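Local atomic coordinates of N-acetylmuramoyl-L-alanine amidase (Mycolicibacterium smegmatis, PDB entry 7AGM), a protein that is a zinc-dependent amidase that probably cleaves the bond between N-acetylmuramic acid and L-alanine in the peptidoglycan of the mycobacterial cell wall. Residues I10-P15 and H101-I106. Numbering follows the deposited sequence.
Sequences IVFLDP and HAIVSI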
loop_
_atom_site.group_PDB
_atom_site.type_symbol
_atom_site.label_atom_id
_atom_site.label_comp_id
_atom_site.label_asym_id
_atom_site.label_seq_id
_atom_site.Cartn_x
_atom_site.Cartn_y
_atom_site.Cartn_z
ATOM N N ILE A 10 -6.695 -0.156 -15.071
ATOM C CA ILE A 10 -5.279 -0.384 -14.789
ATOM C C ILE A 10 -4.987 -0.069 -13.329
ATOM O O ILE A 10 -5.267 1.041 -12.860
ATOM C CB ILE A 10 -4.386 0.471 -15.705
ATOM C CG1 ILE A 10 -4.721 0.219 -17.176
ATOM C CG2 ILE A 10 -2.930 0.211 -15.409
ATOM C CD1 ILE A 10 -4.211 1.306 -18.083
ATOM N N VAL A 11 -4.394 -1.030 -12.623
ATOM C CA VAL A 11 -3.989 -0.864 -11.232
ATOM C C VAL A 11 -2.491 -1.115 -11.126
ATOM O O VAL A 11 -1.995 -2.161 -11.572
ATOM C CB VAL A 11 -4.754 -1.828 -10.303
ATOM C CG1 VAL A 11 -4.245 -1.717 -8.862
ATOM C CG2 VAL A 11 -6.262 -1.580 -10.388
ATOM N N PHE A 12 -1.770 -0.167 -10.530
ATOM C CA PHE A 12 -0.361 -0.353 -10.200
ATOM C C PHE A 12 -0.249 -0.778 -8.741
ATOM O O PHE A 12 -0.782 -0.101 -7.849
ATOM C CB PHE A 12 0.425 0.938 -10.435
ATOM C CG PHE A 12 1.911 0.783 -10.245
ATOM C CD1 PHE A 12 2.706 0.258 -11.264
ATOM C CD2 PHE A 12 2.525 1.164 -9.057
ATOM C CE1 PHE A 12 4.082 0.116 -11.093
ATOM C CE2 PHE A 12 3.894 1.032 -8.890
ATOM C CZ PHE A 12 4.677 0.502 -9.912
ATOM N N LEU A 13 0.429 -1.907 -8.505
ATOM C CA LEU A 13 0.579 -2.496 -7.178
ATOM C C LEU A 13 2.020 -2.354 -6.718
ATOM O O LEU A 13 2.950 -2.693 -7.458
ATOM C CB LEU A 13 0.186 -3.976 -7.201
ATOM C CG LEU A 13 -1.281 -4.256 -7.529
ATOM C CD1 LEU A 13 -1.488 -5.748 -7.782
ATOM C CD2 LEU A 13 -2.195 -3.751 -6.406
ATOM N N ASP A 14 2.203 -1.871 -5.490
ATOM C CA ASP A 14 3.528 -1.613 -4.926
ATOM C C ASP A 14 3.689 -2.331 -3.593
ATOM O O ASP A 14 3.335 -1.794 -2.533
ATOM C CB ASP A 14 3.768 -0.111 -4.771
ATOM C CG ASP A 14 5.027 0.198 -3.986
ATOM O OD1 ASP A 14 6.033 -0.522 -4.168
ATOM O OD2 ASP A 14 5.009 1.167 -3.193
ATOM N N PRO A 15 4.243 -3.543 -3.601
ATOM C CA PRO A 15 4.576 -4.201 -2.327
ATOM C C PRO A 15 5.779 -3.516 -1.695
ATOM O O PRO A 15 6.874 -3.500 -2.265
ATOM C CB PRO A 15 4.880 -5.648 -2.733
ATOM C CG PRO A 15 5.241 -5.585 -4.191
ATOM C CD PRO A 15 4.601 -4.347 -4.784
ATOM N N HIS A 101 -5.544 3.823 -13.351
ATOM C CA HIS A 101 -6.769 4.251 -12.690
ATOM C C HIS A 101 -6.672 4.190 -11.172
ATOM O O HIS A 101 -7.425 4.890 -10.485
ATOM C CB HIS A 101 -7.943 3.412 -13.186
ATOM C CG HIS A 101 -8.156 3.526 -14.656
ATOM N ND1 HIS A 101 -7.650 2.614 -15.555
ATOM C CD2 HIS A 101 -8.761 4.489 -15.389
ATOM C CE1 HIS A 101 -7.970 2.991 -16.782
ATOM N NE2 HIS A 101 -8.645 4.125 -16.708
ATOM N N ALA A 102 -5.788 3.354 -10.634
ATOM C CA ALA A 102 -5.608 3.261 -9.194
ATOM C C ALA A 102 -4.206 2.757 -8.909
ATOM O O ALA A 102 -3.678 1.921 -9.647
ATOM C CB ALA A 102 -6.624 2.301 -8.556
ATOM N N ILE A 103 -3.619 3.272 -7.833
ATOM C CA ILE A 103 -2.324 2.835 -7.327
ATOM C C ILE A 103 -2.513 2.423 -5.877
ATOM O O ILE A 103 -3.094 3.174 -5.089
ATOM C CB ILE A 103 -1.288 3.969 -7.420
ATOM C CG1 ILE A 103 -1.156 4.458 -8.868
ATOM C CG2 ILE A 103 0.036 3.537 -6.808
ATOM C CD1 ILE A 103 -0.508 5.868 -8.988
ATOM N N VAL A 104 -2.025 1.240 -5.515
ATOM C CA VAL A 104 -2.065 0.802 -4.119
ATOM C C VAL A 104 -0.676 0.345 -3.705
ATOM O O VAL A 104 -0.117 -0.575 -4.316
ATOM C CB VAL A 104 -3.099 -0.312 -3.861
ATOM C CG1 VAL A 104 -3.116 -0.684 -2.376
ATOM C CG2 VAL A 104 -4.482 0.113 -4.327
ATOM N N SER A 105 -0.136 0.960 -2.652
ATOM C CA SER A 105 1.089 0.503 -2.020
ATOM C C SER A 105 0.704 -0.245 -0.754
ATOM O O SER A 105 -0.166 0.204 -0.005
ATOM C CB SER A 105 1.988 1.695 -1.698
ATOM O OG SER A 105 3.179 1.280 -1.061
ATOM N N ILE A 106 1.300 -1.416 -0.548
ATOM C CA ILE A 106 0.919 -2.313 0.538
ATOM C C ILE A 106 2.081 -2.434 1.512
ATOM O O ILE A 106 3.208 -2.762 1.108
ATOM C CB ILE A 106 0.461 -3.679 0.003
ATOM C CG1 ILE A 106 -0.797 -3.505 -0.855
ATOM C CG2 ILE A 106 0.187 -4.625 1.154
ATOM C CD1 ILE A 106 -1.328 -4.803 -1.455
#
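Asp14 has CG anti to its backbone N (chi1 171°), and Ser105 has OG anti to its own N (chi1 179°). The two side chains rise on the same face of the sheet, and Ser105 OG donates a hydrogen bond to Asp14 OD2 at 2.8 Å. The hydroxyl comes from above the carboxylate plane, 47° out of it. The other oxygen, OD1, is held by a salt bridge to Arg91 and a hydrogen bond with Ser77, so both oxygens of this buried carboxylate have partners. These bonds should favour its charged form.

At the other end, the ring of His101 presents its edge to Ile10. Ile10 N donates to His101 ND1 at 3.0 Å, nearly in the ring plane. Ile10 O accepts from two donors, His101 N at 2.8 Å and Ala102 N at 3.3 Å.

Between these ends run two parallel strands inside the mixed sheet of this Amidase_3 family enzyme. Strand 73-76 lies beyond 10-15, and 178-185 beyond 102-109. The ladder continues with Phe12 N to Ala102 O, Val104 N to Phe12 O, Asp14 N to Val104 O and Ile106 N to Asp14 O. Val104 N meets Phe12 O almost in line with the carbonyl.

Phe12 and Ile103 share the face of Asp14 and Ser105. Ile103 CG2 touches the ring edge at Phe12 CD2, 4.1 Å away. Helix 88-98 packs on both through Ala95. On the reverse face, Val11 CG2 meets Ala102 CB at 4.3 Å, and Leu13 CD2 reaches Val104 CB at 4.4 Å. Here helix 52-69 places Thr60 against Leu13, Pro15 and Ile106. Glu52, at the start of that helix, binds zinc with His17 and His107. His107 follows directly after Ile106, and the side chain of Ser105 lies about 7 Å from the metal.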